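Local coordinates for protein Rik1-associated factor 1 (Schizosaccharomyces pombe, PDB 4O9D) that supplies, as the WD-repeat propeller part of one subunit, a piece of the Clr4 methyltransferase complex, which ubiquitylates and methylates histone H3 to establish heterochromatin, at residues 29-33 / 397-403; 320-324 / 377-381; 101-105 / 158-163; 90-94 / 106-110. The contacts are given in a common frame with arbitrary orientation. Residue numbers count along the deposited sequence, not the author numbering.

Interaction 1. Residues 29-33 / 397-403; sequences TSGDT and CCVGGDV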
loop_
_atom_site.group_PDB
_atom_site.type_symbol
_atom_site.label_atom_id
_atom_site.label_comp_id
_atom_site.label_asym_id
_atom_site.label_seq_id
_atom_site.Cartn_x
_atom_site.Cartn_y
_atom_site.Cartn_z
ATOM N N THR A 29 -11.427 -1.590 -16.371
ATOM C CA THR A 29 -10.246 -2.140 -15.784
ATOM C C THR A 29 -9.980 -3.503 -16.337
ATOM O O THR A 29 -10.834 -4.396 -16.259
ATOM C CB THR A 29 -10.401 -2.233 -14.264
ATOM O OG1 THR A 29 -10.419 -0.913 -13.712
ATOM C CG2 THR A 29 -9.261 -3.025 -13.657
ATOM N N SER A 30 -8.799 -3.643 -16.928
ATOM C CA SER A 30 -8.215 -4.947 -17.146
ATOM C C SER A 30 -7.569 -5.337 -15.821
ATOM O O SER A 30 -6.673 -4.638 -15.335
ATOM C CB SER A 30 -7.179 -4.889 -18.267
ATOM O OG SER A 30 -6.204 -3.893 -18.022
ATOM N N GLY A 31 -8.063 -6.419 -15.218
ATOM C CA GLY A 31 -7.558 -6.883 -13.938
ATOM C C GLY A 31 -8.323 -6.353 -12.726
ATOM O O GLY A 31 -9.410 -5.783 -12.840
ATOM N N ASP A 32 -7.737 -6.560 -11.555
ATOM C CA ASP A 32 -8.284 -6.059 -10.320
ATOM C C ASP A 32 -7.496 -4.841 -9.901
ATOM O O ASP A 32 -6.279 -4.871 -9.914
ATOM C CB ASP A 32 -8.165 -7.129 -9.231
ATOM C CG ASP A 32 -9.116 -8.292 -9.444
ATOM O OD1 ASP A 32 -10.148 -8.096 -10.113
ATOM O OD2 ASP A 32 -8.825 -9.400 -8.936
ATOM N N THR A 33 -8.177 -3.770 -9.502
ATOM C CA THR A 33 -7.468 -2.611 -9.004
ATOM C C THR A 33 -6.916 -2.913 -7.613
ATOM O O THR A 33 -7.677 -3.206 -6.671
ATOM C CB THR A 33 -8.344 -1.366 -9.005
ATOM O OG1 THR A 33 -8.830 -1.146 -10.336
ATOM C CG2 THR A 33 -7.542 -0.122 -8.545
ATOM N N CYS A 397 -12.310 -0.834 -4.124
ATOM C CA CYS A 397 -12.264 -1.670 -5.337
ATOM C C CYS A 397 -12.590 -3.126 -5.016
ATOM O O CYS A 397 -12.350 -3.586 -3.898
ATOM C CB CYS A 397 -10.873 -1.635 -5.952
ATOM S SG CYS A 397 -10.054 -0.029 -5.975
ATOM N N CYS A 398 -13.093 -3.874 -5.995
ATOM C CA CYS A 398 -13.426 -5.280 -5.743
ATOM C C CYS A 398 -13.013 -6.166 -6.902
ATOM O O CYS A 398 -12.638 -5.682 -7.959
ATOM C CB CYS A 398 -14.919 -5.453 -5.431
ATOM S SG CYS A 398 -16.066 -5.121 -6.816
ATOM N N VAL A 399 -13.036 -7.472 -6.677
ATOM C CA VAL A 399 -12.680 -8.412 -7.710
ATOM C C VAL A 399 -13.545 -8.184 -8.942
ATOM O O VAL A 399 -14.749 -8.066 -8.823
ATOM C CB VAL A 399 -12.862 -9.851 -7.229
ATOM C CG1 VAL A 399 -12.665 -10.820 -8.384
ATOM C CG2 VAL A 399 -11.873 -10.145 -6.095
ATOM N N GLY A 400 -12.915 -8.111 -10.116
ATOM C CA GLY A 400 -13.647 -7.962 -11.362
ATOM C C GLY A 400 -13.592 -6.556 -11.936
ATOM O O GLY A 400 -14.294 -6.256 -12.902
ATOM N N GLY A 401 -12.782 -5.686 -11.332
ATOM C CA GLY A 401 -12.511 -4.386 -11.911
ATOM C C GLY A 401 -13.326 -3.200 -11.428
ATOM O O GLY A 401 -13.050 -2.076 -11.856
ATOM N N ASP A 402 -14.314 -3.406 -10.555
ATOM C CA ASP A 402 -15.087 -2.272 -10.051
ATOM C C ASP A 402 -14.231 -1.350 -9.204
ATOM O O ASP A 402 -13.509 -1.798 -8.329
ATOM C CB ASP A 402 -16.294 -2.726 -9.220
ATOM C CG ASP A 402 -17.506 -3.056 -10.088
ATOM O OD1 ASP A 402 -17.545 -2.595 -11.250
ATOM O OD2 ASP A 402 -18.412 -3.772 -9.618
ATOM N N VAL A 403 -14.345 -0.057 -9.461
ATOM C CA VAL A 403 -13.752 0.964 -8.607
ATOM C C VAL A 403 -14.811 1.996 -8.219
ATOM O O VAL A 403 -15.317 2.729 -9.082
ATOM C CB VAL A 403 -12.575 1.670 -9.328
ATOM C CG1 VAL A 403 -11.985 2.799 -8.455
ATOM C CG2 VAL A 403 -11.520 0.670 -9.656
HETATM O O HOH W 1 -10.988 -3.534 -9.106
#
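Residues 29-33 form an irregular loop that curls around the tight turn of 397-403, and the two backbones come closest where the CA atoms of Asp32 and Gly401 lie 4.8 Å apart. Cys398 to Gly401 make a type II beta turn whose third position, Gly400, has a positive phi. Gly401 follows with another positive phi, and Cys398 N bonds to Asp402 O (3.2 Å) to close the hairpin. Gly401 is wedged against the loop: Gly31 O approaches its CA to 3.5 Å, and a CB here would press on Thr29. Asp32 makes the main direct bond, its carboxylate reaching the turn so that OD1 accepts from Gly400 N at 2.8 Å and nearly linearly. Thr29 OG1 adds a weak bond to Gly401 O (3.4 Å). A water fills the gap beneath, accepting from Thr33 N (2.8 Å) and donating to Cys398 O (2.9 Å) and Asp402 O (3.2 Å). Deeper in, Thr33 packs between the strand ends, with CG2 3.6 Å from Cys397 SG and OG1 3.3 Å from Val403 CG2. Asn27 binds Gly400 O and Asp402 OD1 from just ahead of the loop. This is a d-a loop laid over the b-c turn of its own blade, in the blade of a beta-propeller that N-terminal strand 21-26 completes by the "Velcro" closure of the ring.

Interaction 2. Residues 320-324 / 377-381; sequences GKTKM and EMNSA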
loop_
_atom_site.group_PDB
_atom_site.type_symbol
_atom_site.label_atom_id
_atom_site.label_comp_id
_atom_site.label_asym_id
_atom_site.label_seq_id
_atom_site.Cartn_x
_atom_site.Cartn_y
_atom_site.Cartn_z
ATOM N N GLY A 320 -18.226 -11.076 7.127
ATOM C CA GLY A 320 -19.109 -12.193 6.866
ATOM C C GLY A 320 -18.590 -13.172 5.838
ATOM O O GLY A 320 -17.430 -13.137 5.428
ATOM N N LYS A 321 -19.471 -14.063 5.412
ATOM C CA LYS A 321 -19.088 -15.131 4.500
ATOM C C LYS A 321 -18.627 -14.524 3.188
ATOM O O LYS A 321 -19.145 -13.511 2.755
ATOM C CB LYS A 321 -20.266 -16.080 4.245
ATOM C CG LYS A 321 -21.328 -16.115 5.356
ATOM C CD LYS A 321 -20.743 -16.423 6.731
ATOM C CE LYS A 321 -21.691 -17.283 7.574
ATOM N NZ LYS A 321 -23.097 -16.748 7.646
ATOM N N THR A 322 -17.647 -15.159 2.567
ATOM C CA THR A 322 -17.016 -14.634 1.374
ATOM C C THR A 322 -18.010 -14.604 0.221
ATOM O O THR A 322 -18.904 -15.444 0.149
ATOM C CB THR A 322 -15.829 -15.507 0.985
ATOM O OG1 THR A 322 -15.233 -15.015 -0.222
ATOM C CG2 THR A 322 -16.293 -16.961 0.780
ATOM N N LYS A 323 -17.864 -13.623 -0.662
ATOM C CA LYS A 323 -18.686 -13.552 -1.859
ATOM C C LYS A 323 -18.057 -14.380 -2.976
ATOM O O LYS A 323 -18.691 -14.629 -4.002
ATOM C CB LYS A 323 -18.850 -12.098 -2.321
ATOM C CG LYS A 323 -19.965 -11.340 -1.608
ATOM C CD LYS A 323 -20.201 -9.991 -2.268
ATOM C CE LYS A 323 -21.597 -9.431 -1.998
ATOM N NZ LYS A 323 -21.901 -8.244 -2.872
ATOM N N MET A 324 -16.814 -14.803 -2.772
ATOM C CA MET A 324 -16.083 -15.562 -3.789
ATOM C C MET A 324 -16.621 -16.990 -3.896
ATOM O O MET A 324 -16.501 -17.782 -2.954
ATOM C CB MET A 324 -14.580 -15.602 -3.470
ATOM C CG MET A 324 -13.881 -14.247 -3.510
ATOM S SD MET A 324 -14.288 -13.299 -4.995
ATOM C CE MET A 324 -13.212 -14.061 -6.209
ATOM N N GLU A 377 -21.521 -1.781 0.156
ATOM C CA GLU A 377 -21.424 -3.166 -0.278
ATOM C C GLU A 377 -21.063 -3.210 -1.768
ATOM O O GLU A 377 -21.768 -2.628 -2.623
ATOM C CB GLU A 377 -22.728 -3.925 -0.057
ATOM C CG GLU A 377 -22.676 -5.286 -0.744
ATOM C CD GLU A 377 -23.804 -6.206 -0.371
ATOM O OE1 GLU A 377 -24.725 -5.773 0.352
ATOM O OE2 GLU A 377 -23.767 -7.371 -0.815
ATOM N N MET A 378 -19.958 -3.875 -2.084
ATOM C CA MET A 378 -19.528 -3.987 -3.478
ATOM C C MET A 378 -19.917 -5.369 -4.020
ATOM O O MET A 378 -20.288 -6.252 -3.251
ATOM C CB MET A 378 -18.013 -3.683 -3.606
ATOM C CG MET A 378 -17.686 -2.164 -3.418
ATOM S SD MET A 378 -16.103 -1.669 -4.062
ATOM C CE MET A 378 -16.433 -1.667 -5.815
ATOM N N ASN A 379 -19.855 -5.545 -5.339
ATOM C CA ASN A 379 -20.383 -6.744 -5.993
ATOM C C ASN A 379 -19.585 -8.011 -5.741
ATOM O O ASN A 379 -20.058 -9.105 -6.014
ATOM C CB ASN A 379 -20.466 -6.521 -7.507
ATOM C CG ASN A 379 -21.673 -5.695 -7.910
ATOM O OD1 ASN A 379 -22.760 -5.851 -7.355
ATOM N ND2 ASN A 379 -21.485 -4.804 -8.884
ATOM N N SER A 380 -18.363 -7.873 -5.246
ATOM C CA SER A 380 -17.526 -9.037 -4.996
ATOM C C SER A 380 -16.494 -8.715 -3.889
ATOM O O SER A 380 -16.503 -7.616 -3.335
ATOM C CB SER A 380 -16.843 -9.449 -6.310
ATOM O OG SER A 380 -16.148 -10.679 -6.179
ATOM N N ALA A 381 -15.625 -9.665 -3.564
ATOM C CA ALA A 381 -14.547 -9.433 -2.582
ATOM C C ALA A 381 -13.764 -8.128 -2.825
ATOM O O ALA A 381 -13.404 -7.809 -3.949
ATOM C CB ALA A 381 -13.571 -10.626 -2.567
#
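Lys323 provides the polar link between these two loops. Its side chain, extended beyond CB with chi2 to chi4 all t, runs along 377-381 and delivers NZ to two acceptors at once: Met378 O at 2.6 Å and Glu377 OE2 at 2.9 Å, the second a salt bridge. Within 320-324, Thr322 OG1 accepts from Met324 N at 3.0 Å, an ST turn that bends the chain so that Lys323 projects across; Thr322 OG1 also has a weak bond to Ser356. Gly320 N bonds to Asp357 OD2. By contrast, Ala381 N has no partner in the model and is covered by Lys323, whose CB lies 4.2 Å from it, though Ala381 O pairs with Val399 N. Met324 packs beside the lysine, its SD 3.7 Å from Ala381 CB and 3.4 Å from Ser380 OG, and it also touches Val399. Asn379 ND2 turns to a weak bond with Asp402. Both segments are d-a loops of consecutive propeller blades: 320-324 leaves strand 315-318, while 377-381 joins strand 371-377 to 382-387. Between them, the turn linking strands 351-354 and 359-363 bonds to both, Ser356 to the backbone of Lys323 and Gly358 to that of Met378.

Interaction 3. Residues 101-105 / 158-163; sequences NLFLY and TDNSTG
Phe103 lays one face of its ring over Gly163 CA, a CH-pi contact of 3.6 Å from CA to the ring centroid, 19° off the normal. The contact joins two blades of a WD40 beta-propeller: residues 101-105 run from an a-b turn into strand b (103-108), and 158-163 form the c-d loop of the next blade. The nearest CA pairs are Phe103-Gly163 (6.7 Å) and Leu102-Ser161 (7.8 Å). Phe103 (extended, phi/psi -128/156; chi1 m, chi2 -76°) points CZ at Gly163 N (3.2 Å), while Ser161 O and Asn160 O border the ring edge; Leu102 CD1 lies 3.8 Å from Asn160 O. The loop is a tight Asx turn: Asp159 (chi1 t) OD1 accepts from Ser161 N (2.8 Å) and Thr162 N (2.9 Å), and Gly163 N bonds to Asp159 O (3.0 Å). Gly163 has phi/psi 90/-8, and a CB there would strike Phe103 CE1. Tyr105 (chi1 m) also bonds Asp142, and its OH sits 2.8 Å from OG1 of Thr158 (chi1 p).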
loop_
_atom_site.group_PDB
_atom_site.type_symbol
_atom_site.label_atom_id
_atom_site.label_comp_id
_atom_site.label_asym_id
_atom_site.label_seq_id
_atom_site.Cartn_x
_atom_site.Cartn_y
_atom_site.Cartn_z
ATOM N N ASN A 101 4.156 17.444 -6.975
ATOM C CA ASN A 101 2.875 17.383 -7.688
ATOM C C ASN A 101 2.968 17.319 -9.212
ATOM O O ASN A 101 1.941 17.403 -9.889
ATOM C CB ASN A 101 1.989 18.590 -7.324
ATOM C CG ASN A 101 1.424 18.519 -5.907
ATOM O OD1 ASN A 101 0.390 17.880 -5.662
ATOM N ND2 ASN A 101 2.070 19.216 -4.979
ATOM N N LEU A 102 4.163 17.179 -9.777
ATOM C CA LEU A 102 4.264 17.137 -11.240
ATOM C C LEU A 102 4.246 15.726 -11.812
ATOM O O LEU A 102 3.816 15.511 -12.954
ATOM C CB LEU A 102 5.531 17.859 -11.708
ATOM C CG LEU A 102 5.446 19.381 -11.660
ATOM C CD1 LEU A 102 6.723 19.997 -12.226
ATOM C CD2 LEU A 102 4.213 19.868 -12.424
ATOM N N PHE A 103 4.710 14.754 -11.029
ATOM C CA PHE A 103 4.997 13.439 -11.592
ATOM C C PHE A 103 4.341 12.309 -10.821
ATOM O O PHE A 103 4.021 12.459 -9.641
ATOM C CB PHE A 103 6.521 13.220 -11.633
ATOM C CG PHE A 103 7.252 14.260 -12.466
ATOM C CD1 PHE A 103 7.209 14.208 -13.856
ATOM C CD2 PHE A 103 7.958 15.292 -11.857
ATOM C CE1 PHE A 103 7.866 15.175 -14.630
ATOM C CE2 PHE A 103 8.612 16.261 -12.623
ATOM C CZ PHE A 103 8.569 16.198 -14.005
ATOM N N LEU A 104 4.138 11.193 -11.518
ATOM C CA LEU A 104 3.665 9.955 -10.910
ATOM C C LEU A 104 4.749 8.873 -11.049
ATOM O O LEU A 104 5.257 8.644 -12.142
ATOM C CB LEU A 104 2.383 9.486 -11.598
ATOM C CG LEU A 104 1.810 8.137 -11.143
ATOM C CD1 LEU A 104 1.290 8.202 -9.697
ATOM C CD2 LEU A 104 0.695 7.624 -12.102
ATOM N N TYR A 105 5.086 8.206 -9.942
ATOM C CA TYR A 105 6.041 7.100 -9.958
ATOM C C TYR A 105 5.312 5.743 -9.881
ATOM O O TYR A 105 4.456 5.540 -9.000
ATOM C CB TYR A 105 6.999 7.239 -8.761
ATOM C CG TYR A 105 7.685 8.583 -8.637
ATOM C CD1 TYR A 105 8.486 9.070 -9.665
ATOM C CD2 TYR A 105 7.568 9.349 -7.483
ATOM C CE1 TYR A 105 9.134 10.291 -9.554
ATOM C CE2 TYR A 105 8.211 10.577 -7.354
ATOM C CZ TYR A 105 9.008 11.045 -8.395
ATOM O OH TYR A 105 9.676 12.267 -8.297
ATOM N N THR A 158 15.074 12.260 -8.773
ATOM C CA THR A 158 14.541 12.665 -10.077
ATOM C C THR A 158 14.620 14.172 -10.259
ATOM O O THR A 158 14.431 14.916 -9.303
ATOM C CB THR A 158 13.041 12.230 -10.262
ATOM O OG1 THR A 158 12.210 12.879 -9.279
ATOM C CG2 THR A 158 12.897 10.724 -10.132
ATOM N N ASP A 159 14.888 14.625 -11.484
ATOM C CA ASP A 159 14.851 16.057 -11.767
ATOM C C ASP A 159 13.503 16.668 -11.405
ATOM O O ASP A 159 12.461 16.161 -11.802
ATOM C CB ASP A 159 15.133 16.333 -13.238
ATOM C CG ASP A 159 15.382 17.816 -13.504
ATOM O OD1 ASP A 159 14.398 18.593 -13.549
ATOM O OD2 ASP A 159 16.568 18.206 -13.623
ATOM N N ASN A 160 13.530 17.770 -10.661
ATOM C CA ASN A 160 12.302 18.395 -10.154
ATOM C C ASN A 160 11.384 18.923 -11.246
ATOM O O ASN A 160 10.161 18.982 -11.072
ATOM C CB ASN A 160 12.636 19.563 -9.220
ATOM C CG ASN A 160 13.182 19.105 -7.882
ATOM O OD1 ASN A 160 13.399 17.914 -7.653
ATOM N ND2 ASN A 160 13.417 20.064 -6.985
ATOM N N SER A 161 11.964 19.320 -12.369
ATOM C CA SER A 161 11.166 19.909 -13.430
ATOM C C SER A 161 10.988 18.986 -14.644
ATOM O O SER A 161 9.997 19.124 -15.367
ATOM C CB SER A 161 11.772 21.248 -13.860
ATOM O OG SER A 161 12.967 21.042 -14.571
ATOM N N THR A 162 11.915 18.048 -14.873
ATOM C CA THR A 162 11.809 17.173 -16.052
ATOM C C THR A 162 11.358 15.725 -15.760
ATOM O O THR A 162 10.856 15.036 -16.655
ATOM C CB THR A 162 13.140 17.086 -16.860
ATOM O OG1 THR A 162 14.054 16.211 -16.192
ATOM C CG2 THR A 162 13.790 18.477 -17.072
ATOM N N GLY A 163 11.583 15.241 -14.542
ATOM C CA GLY A 163 11.166 13.883 -14.202
ATOM C C GLY A 163 12.241 12.840 -14.487
ATOM O O GLY A 163 12.098 11.663 -14.121
#

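Interaction 4. Residues 90-94 / 106-110; sequences STISD and TGAFD. With EDO (1,2-ethanediol), chain D.
Three backbone hydrogen bonds hold the antiparallel pair: Gly107 N to Asp94 O (3.0 Å), Ser93 N to Gly107 O (2.9 Å) and Phe109 N to Thr91 O (3.1 Å). Asp94 and Gly107 form a hydrogen-bonded pair (CA-CA 5.2 Å), Ile92 and Ala108 a non-hydrogen-bonded one (4.4 Å). The one-residue shift between them is a classic beta bulge, with Ser93 (phi/psi -99/-31) and Asp94 both opposite Gly107. Strand segments 92-94 and 106-108 cross at 127°, their axes 4.5 Å apart at closest approach. Asp110 O accepts from O2 of an ethanediol (2.9 Å), probably from the crystallisation liquor. Polar side chains find partners beyond the segments: Ser93 OG with Ile133 O, Asp94 OD2 in a salt bridge with Lys135 NZ, Thr91 OG1 with Ala51 N. Phe109 (chi1 m, chi2 8°) lies with one ring face over Thr91 CB, 4.0 Å from CB to centroid, a CH-pi contact, and also stacks with Tyr132. Ile92 CD1 (chi1 and chi2 m) meets Ala108 CB at 4.2 Å. Thr106 OG1 (chi1 p) bonds both Trp116 NE1 and His78 NE2, and Asp110 OD1 (chi1 p) binds His78 ND1: with this a-b hairpin they form the Trp-Thr-His-Asp tetrad of a canonical WD40 blade.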
loop_
_atom_site.group_PDB
_atom_site.type_symbol
_atom_site.label_atom_id
_atom_site.label_comp_id
_atom_site.label_asym_id
_atom_site.label_seq_id
_atom_site.Cartn_x
_atom_site.Cartn_y
_atom_site.Cartn_z
ATOM N N SER A 90 1.732 -5.955 -17.396
ATOM C CA SER A 90 2.262 -6.463 -16.130
ATOM C C SER A 90 1.608 -5.760 -14.937
ATOM O O SER A 90 1.516 -4.541 -14.904
ATOM C CB SER A 90 3.775 -6.234 -16.041
ATOM O OG SER A 90 4.446 -6.674 -17.207
ATOM N N THR A 91 1.193 -6.546 -13.955
ATOM C CA THR A 91 0.654 -6.033 -12.702
ATOM C C THR A 91 1.352 -4.792 -12.130
ATOM O O THR A 91 2.567 -4.758 -11.955
ATOM C CB THR A 91 0.692 -7.144 -11.657
ATOM O OG1 THR A 91 -0.181 -8.200 -12.087
ATOM C CG2 THR A 91 0.245 -6.622 -10.273
ATOM N N ILE A 92 0.565 -3.775 -11.812
ATOM C CA ILE A 92 1.087 -2.604 -11.130
ATOM C C ILE A 92 1.204 -2.949 -9.659
ATOM O O ILE A 92 0.219 -3.348 -9.031
ATOM C CB ILE A 92 0.178 -1.373 -11.282
ATOM C CG1 ILE A 92 0.005 -1.024 -12.765
ATOM C CG2 ILE A 92 0.766 -0.175 -10.495
ATOM C CD1 ILE A 92 1.259 -0.533 -13.428
ATOM N N SER A 93 2.403 -2.798 -9.106
ATOM C CA SER A 93 2.631 -3.231 -7.741
ATOM C C SER A 93 2.558 -2.046 -6.773
ATOM O O SER A 93 2.135 -2.197 -5.634
ATOM C CB SER A 93 3.965 -3.995 -7.627
ATOM O OG SER A 93 5.056 -3.169 -8.002
ATOM N N ASP A 94 2.936 -0.857 -7.214
ATOM C CA ASP A 94 2.793 0.300 -6.351
ATOM C C ASP A 94 2.856 1.559 -7.190
ATOM O O ASP A 94 3.240 1.528 -8.351
ATOM C CB ASP A 94 3.878 0.323 -5.258
ATOM C CG ASP A 94 3.368 0.916 -3.911
ATOM O OD1 ASP A 94 2.242 1.474 -3.879
ATOM O OD2 ASP A 94 4.101 0.828 -2.897
ATOM N N THR A 106 5.629 4.815 -10.786
ATOM C CA THR A 106 4.996 3.487 -10.746
ATOM C C THR A 106 5.996 2.337 -10.771
ATOM O O THR A 106 7.123 2.463 -11.310
ATOM C CB THR A 106 4.003 3.234 -11.916
ATOM O OG1 THR A 106 4.695 3.337 -13.163
ATOM C CG2 THR A 106 2.823 4.203 -11.889
ATOM N N GLY A 107 5.578 1.217 -10.181
ATOM C CA GLY A 107 6.367 -0.002 -10.151
ATOM C C GLY A 107 5.529 -1.168 -10.666
ATOM O O GLY A 107 4.326 -1.188 -10.504
ATOM N N ALA A 108 6.155 -2.147 -11.293
ATOM C CA ALA A 108 5.387 -3.255 -11.828
ATOM C C ALA A 108 6.190 -4.549 -11.943
ATOM O O ALA A 108 7.406 -4.601 -11.688
ATOM C CB ALA A 108 4.797 -2.876 -13.216
ATOM N N PHE A 109 5.482 -5.572 -12.404
ATOM C CA PHE A 109 6.019 -6.909 -12.557
ATOM C C PHE A 109 6.787 -7.058 -13.885
ATOM O O PHE A 109 7.179 -8.163 -14.283
ATOM C CB PHE A 109 4.879 -7.924 -12.458
ATOM C CG PHE A 109 4.393 -8.168 -11.057
ATOM C CD1 PHE A 109 4.845 -7.391 -9.990
ATOM C CD2 PHE A 109 3.475 -9.186 -10.803
ATOM C CE1 PHE A 109 4.406 -7.629 -8.700
ATOM C CE2 PHE A 109 3.030 -9.429 -9.512
ATOM C CZ PHE A 109 3.498 -8.649 -8.462
ATOM N N ASP A 110 7.043 -5.940 -14.550
ATOM C CA ASP A 110 8.016 -5.934 -15.649
ATOM C C ASP A 110 9.441 -5.590 -15.179
ATOM O O ASP A 110 10.346 -5.456 -16.001
ATOM C CB ASP A 110 7.582 -4.958 -16.742
ATOM C CG ASP A 110 7.649 -3.520 -16.287
ATOM O OD1 ASP A 110 7.634 -3.290 -15.052
ATOM O OD2 ASP A 110 7.703 -2.623 -17.163
HETATM C C1 EDO D . 12.701 -7.871 -19.025
HETATM O O1 EDO D . 13.782 -7.083 -18.525
HETATM C C2 EDO D . 11.758 -8.216 -17.877
HETATM O O2 EDO D . 10.528 -7.505 -18.067
#

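Overall arrangement
All four contacts follow one arc of the propeller ring. Interactions 1 and 2 (centres 13 Å apart) touch through a probable hydrogen bond, Val399 N to Ala381 O (2.8 Å), between the ends of adjacent strands 382-387 and 393-398 of the last blade, which both contacts share. Interaction 4, centred 15 Å from interaction 1, belongs to the second blade along; Ser49 and Thr50 touch both. Interactions 3 and 4 share strand 103-108, whose start meets the following blade. The centres of interactions 2 and 3 are about 39 Å apart, on opposite sides of the chain's centre. Interaction 1 spans the others in sequence, tying the chain's start to its last blade; interactions 4 and 3 interleave and close before interaction 2 opens.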